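Local coordinates for putative fumarylacetoacetate hydrolase family protein (Yersinia pestis, PDB 3S52), which belongs to the fumarylacetoacetate hydrolase family, with a mixed beta sheet packed against a smaller antiparallel one, its own role not established, at residues 147-155 and 201-212. Residues are numbered along the deposited sequence; the frame is centred on the assembly and turned at random.
Sequences QADLSLTIN and MQSGDMLKIMLN
The amide of Asn155 meets the carboxylate of Asp205 nearly at right angles, their planes 77° apart. Asn155 ND2 donates to Asp205 OD1 at 3.0 Å, keeping the acceptor in the amide's own plane but coming over one face of the carboxylate. Over the opposite face the backbone N of Gln202, within the type II turn 202-205, donates to Asp205 OD2; Ile154 CG2 lies on the Asn155 side, 3.9 Å from OD2. With CG beside its own backbone N (chi1 -54°), Asn155 also brings OD1 to Met206 N at 2.9 Å, an almost straight bond. Asn212 mirrors this at the far end: its OD1 takes the N-H of Asp149 at 2.9 Å, the donor tilted 34° from the amide's carbonyl plane.

Between these two asparagines, strands 149-154 and 206-211 run antiparallel as the middle pair of a four-stranded sheet. Ser151 with Met210 (selenomethionine) and Thr153 with Lys208 are hydrogen-bonded pairs sharing one face; Ser151 OG sits 3.2 Å from Met210 CB. On the other face, Leu152 and Ile209 lie side by side, CD1 to CG1 3.6 Å, as do Leu150 with Leu211 and Ile154 with Leu207. This apolar face packs on strands 70-80 and 96-107 of the large sheet, through His72, Ile74, Val101 and Leu103.

The chemistry is thus that of a two-faced sheet, apolar toward the large sheet and on the other face a mixture of Ser151, Thr153, Lys208 and Met210, whose pairing is prolonged at both ends by asparagine side-chain oxygens standing in for backbone carbonyls.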
loop_
_atom_site.group_PDB
_atom_site.type_symbol
_atom_site.label_atom_id
_atom_site.label_comp_id
_atom_site.label_asym_id
_atom_site.label_seq_id
_atom_site.Cartn_x
_atom_site.Cartn_y
_atom_site.Cartn_z
ATOM N N GLN A 147 10.447 -19.650 -15.808
ATOM C CA GLN A 147 10.731 -19.790 -17.232
ATOM C C GLN A 147 9.531 -19.380 -18.075
ATOM O O GLN A 147 9.468 -19.657 -19.269
ATOM C CB GLN A 147 11.146 -21.221 -17.559
ATOM C CG GLN A 147 12.603 -21.508 -17.270
ATOM C CD GLN A 147 13.185 -22.546 -18.199
ATOM O OE1 GLN A 147 13.774 -22.215 -19.227
ATOM N NE2 GLN A 147 13.020 -23.812 -17.846
ATOM N N ALA A 148 8.581 -18.713 -17.435
ATOM C CA ALA A 148 7.369 -18.240 -18.110
ATOM C C ALA A 148 7.570 -17.053 -19.064
ATOM O O ALA A 148 8.321 -16.126 -18.772
ATOM C CB ALA A 148 6.293 -17.914 -17.085
ATOM N N ASP A 149 6.871 -17.095 -20.197
ATOM C CA ASP A 149 6.900 -16.043 -21.195
ATOM C C ASP A 149 5.764 -15.036 -20.994
ATOM O O ASP A 149 4.639 -15.406 -20.687
ATOM C CB ASP A 149 6.841 -16.639 -22.601
ATOM C CG ASP A 149 8.117 -17.387 -22.960
ATOM O OD1 ASP A 149 9.149 -16.725 -23.271
ATOM O OD2 ASP A 149 8.081 -18.641 -22.936
ATOM N N LEU A 150 6.079 -13.761 -21.170
ATOM C CA LEU A 150 5.100 -12.693 -21.057
ATOM C C LEU A 150 5.189 -11.843 -22.312
ATOM O O LEU A 150 6.280 -11.463 -22.720
ATOM C CB LEU A 150 5.456 -11.783 -19.878
ATOM C CG LEU A 150 5.594 -12.346 -18.475
ATOM C CD1 LEU A 150 6.413 -11.404 -17.615
ATOM C CD2 LEU A 150 4.222 -12.560 -17.884
ATOM N N SER A 151 4.050 -11.508 -22.902
ATOM C CA SER A 151 4.067 -10.653 -24.073
ATOM C C SER A 151 2.880 -9.712 -24.047
ATOM O O SER A 151 1.792 -10.066 -23.592
ATOM C CB SER A 151 4.082 -11.475 -25.359
ATOM O OG SER A 151 2.912 -12.255 -25.458
ATOM N N LEU A 152 3.106 -8.493 -24.509
ATOM C CA LEU A 152 2.048 -7.508 -24.552
ATOM C C LEU A 152 2.107 -6.931 -25.929
ATOM O O LEU A 152 3.155 -6.458 -26.344
ATOM C CB LEU A 152 2.293 -6.396 -23.536
ATOM C CG LEU A 152 1.352 -5.194 -23.654
ATOM C CD1 LEU A 152 -0.099 -5.650 -23.444
ATOM C CD2 LEU A 152 1.721 -4.110 -22.655
ATOM N N THR A 153 0.987 -7.015 -26.637
ATOM C CA THR A 153 0.842 -6.464 -27.973
ATOM C C THR A 153 -0.189 -5.349 -27.865
ATOM O O THR A 153 -1.249 -5.538 -27.279
ATOM C CB THR A 153 0.329 -7.541 -28.955
ATOM O OG1 THR A 153 1.316 -8.571 -29.091
ATOM C CG2 THR A 153 0.058 -6.960 -30.307
ATOM N N ILE A 154 0.144 -4.175 -28.391
ATOM C CA ILE A 154 -0.783 -3.059 -28.393
ATOM C C ILE A 154 -1.007 -2.594 -29.827
ATOM O O ILE A 154 -0.049 -2.265 -30.537
ATOM C CB ILE A 154 -0.271 -1.906 -27.515
ATOM C CG1 ILE A 154 -0.273 -2.327 -26.045
ATOM C CG2 ILE A 154 -1.142 -0.676 -27.668
ATOM C CD1 ILE A 154 0.154 -1.224 -25.109
ATOM N N ASN A 155 -2.270 -2.599 -30.240
ATOM C CA ASN A 155 -2.669 -2.271 -31.608
ATOM C C ASN A 155 -1.847 -3.058 -32.617
ATOM O O ASN A 155 -1.333 -2.502 -33.587
ATOM C CB ASN A 155 -2.566 -0.758 -31.881
ATOM C CG ASN A 155 -3.335 0.079 -30.871
ATOM O OD1 ASN A 155 -4.405 -0.316 -30.386
ATOM N ND2 ASN A 155 -2.800 1.254 -30.558
HETATM N N MSE A 201 0.070 4.204 -22.855
HETATM C CA MSE A 201 -1.150 3.722 -23.472
HETATM C C MSE A 201 -2.088 4.896 -23.566
HETATM O O MSE A 201 -1.941 5.858 -22.819
HETATM C CB MSE A 201 -1.805 2.666 -22.601
HETATM C CG MSE A 201 -0.857 1.600 -22.110
HETATM SE SE MSE A 201 -1.894 0.153 -21.364
HETATM C CE MSE A 201 -2.697 1.138 -19.906
ATOM N N GLN A 202 -3.062 4.815 -24.463
ATOM C CA GLN A 202 -4.113 5.827 -24.500
ATOM C C GLN A 202 -5.473 5.200 -24.748
ATOM O O GLN A 202 -5.583 4.047 -25.176
ATOM C CB GLN A 202 -3.821 6.926 -25.527
ATOM C CG GLN A 202 -3.600 6.447 -26.958
ATOM C CD GLN A 202 -3.263 7.595 -27.917
ATOM O OE1 GLN A 202 -2.626 8.579 -27.535
ATOM N NE2 GLN A 202 -3.687 7.464 -29.169
ATOM N N SER A 203 -6.509 5.967 -24.444
ATOM C CA SER A 203 -7.866 5.525 -24.657
ATOM C C SER A 203 -8.034 5.034 -26.101
ATOM O O SER A 203 -7.625 5.702 -27.051
ATOM C CB SER A 203 -8.830 6.670 -24.346
ATOM O OG SER A 203 -10.125 6.161 -24.113
ATOM N N GLY A 204 -8.609 3.849 -26.262
ATOM C CA GLY A 204 -8.846 3.302 -27.592
ATOM C C GLY A 204 -7.856 2.220 -28.009
ATOM O O GLY A 204 -8.087 1.513 -28.977
ATOM N N ASP A 205 -6.750 2.086 -27.287
ATOM C CA ASP A 205 -5.777 1.048 -27.616
ATOM C C ASP A 205 -6.374 -0.324 -27.358
ATOM O O ASP A 205 -7.145 -0.505 -26.415
ATOM C CB ASP A 205 -4.512 1.180 -26.779
ATOM C CG ASP A 205 -3.640 2.353 -27.203
ATOM O OD1 ASP A 205 -3.862 2.937 -28.289
ATOM O OD2 ASP A 205 -2.711 2.670 -26.439
HETATM N N MSE A 206 -6.017 -1.274 -28.213
HETATM C CA MSE A 206 -6.379 -2.671 -28.035
HETATM C C MSE A 206 -5.173 -3.427 -27.507
HETATM O O MSE A 206 -4.070 -3.317 -28.048
HETATM C CB MSE A 206 -6.785 -3.281 -29.368
HETATM C CG MSE A 206 -8.214 -3.007 -29.785
HETATM SE SE MSE A 206 -8.518 -3.734 -31.566
HETATM C CE MSE A 206 -7.626 -5.454 -31.381
ATOM N N LEU A 207 -5.387 -4.208 -26.460
ATOM C CA LEU A 207 -4.308 -4.952 -25.852
ATOM C C LEU A 207 -4.503 -6.439 -26.062
ATOM O O LEU A 207 -5.600 -6.958 -25.871
ATOM C CB LEU A 207 -4.263 -4.666 -24.357
ATOM C CG LEU A 207 -3.478 -3.448 -23.883
ATOM C CD1 LEU A 207 -3.944 -2.195 -24.602
ATOM C CD2 LEU A 207 -3.610 -3.308 -22.371
ATOM N N LYS A 208 -3.441 -7.125 -26.457
ATOM C CA LYS A 208 -3.448 -8.587 -26.415
ATOM C C LYS A 208 -2.338 -9.006 -25.477
ATOM O O LYS A 208 -1.180 -8.631 -25.678
ATOM C CB LYS A 208 -3.221 -9.197 -27.798
ATOM C CG LYS A 208 -3.054 -10.708 -27.750
ATOM C CD LYS A 208 -2.715 -11.288 -29.110
ATOM C CE LYS A 208 -3.644 -10.750 -30.180
ATOM N NZ LYS A 208 -5.077 -10.927 -29.816
ATOM N N ILE A 209 -2.687 -9.762 -24.443
ATOM C CA ILE A 209 -1.710 -10.112 -23.428
ATOM C C ILE A 209 -1.556 -11.612 -23.393
ATOM O O ILE A 209 -2.541 -12.338 -23.401
ATOM C CB ILE A 209 -2.130 -9.643 -22.032
ATOM C CG1 ILE A 209 -2.304 -8.126 -21.989
ATOM C CG2 ILE A 209 -1.107 -10.090 -20.987
ATOM C CD1 ILE A 209 -3.674 -7.703 -21.533
HETATM N N MSE A 210 -0.321 -12.084 -23.337
HETATM C CA MSE A 210 -0.109 -13.523 -23.305
HETATM C C MSE A 210 0.803 -13.965 -22.182
HETATM O O MSE A 210 1.806 -13.311 -21.883
HETATM C CB MSE A 210 0.407 -14.022 -24.637
HETATM C CG MSE A 210 -0.708 -14.321 -25.617
HETATM SE SE MSE A 210 0.008 -14.877 -27.329
HETATM C CE MSE A 210 0.153 -13.109 -28.119
ATOM N N LEU A 211 0.413 -15.063 -21.545
ATOM C CA LEU A 211 1.190 -15.659 -20.466
ATOM C C LEU A 211 1.398 -17.089 -20.918
ATOM O O LEU A 211 0.437 -17.864 -21.023
ATOM C CB LEU A 211 0.423 -15.615 -19.146
ATOM C CG LEU A 211 1.103 -16.263 -17.937
ATOM C CD1 LEU A 211 2.421 -15.567 -17.619
ATOM C CD2 LEU A 211 0.180 -16.231 -16.718
ATOM N N ASN A 212 2.649 -17.417 -21.205
ATOM C CA ASN A 212 2.963 -18.612 -21.955
ATOM C C ASN A 212 2.024 -18.694 -23.145
ATOM O O ASN A 212 1.856 -17.710 -23.861
ATOM C CB ASN A 212 2.889 -19.835 -21.062
ATOM C CG ASN A 212 4.009 -19.850 -20.037
ATOM O OD1 ASN A 212 5.128 -19.401 -20.322
ATOM N ND2 ASN A 212 3.717 -20.347 -18.842
HETATM O O HOH W 1 3.643 -15.446 -23.921
#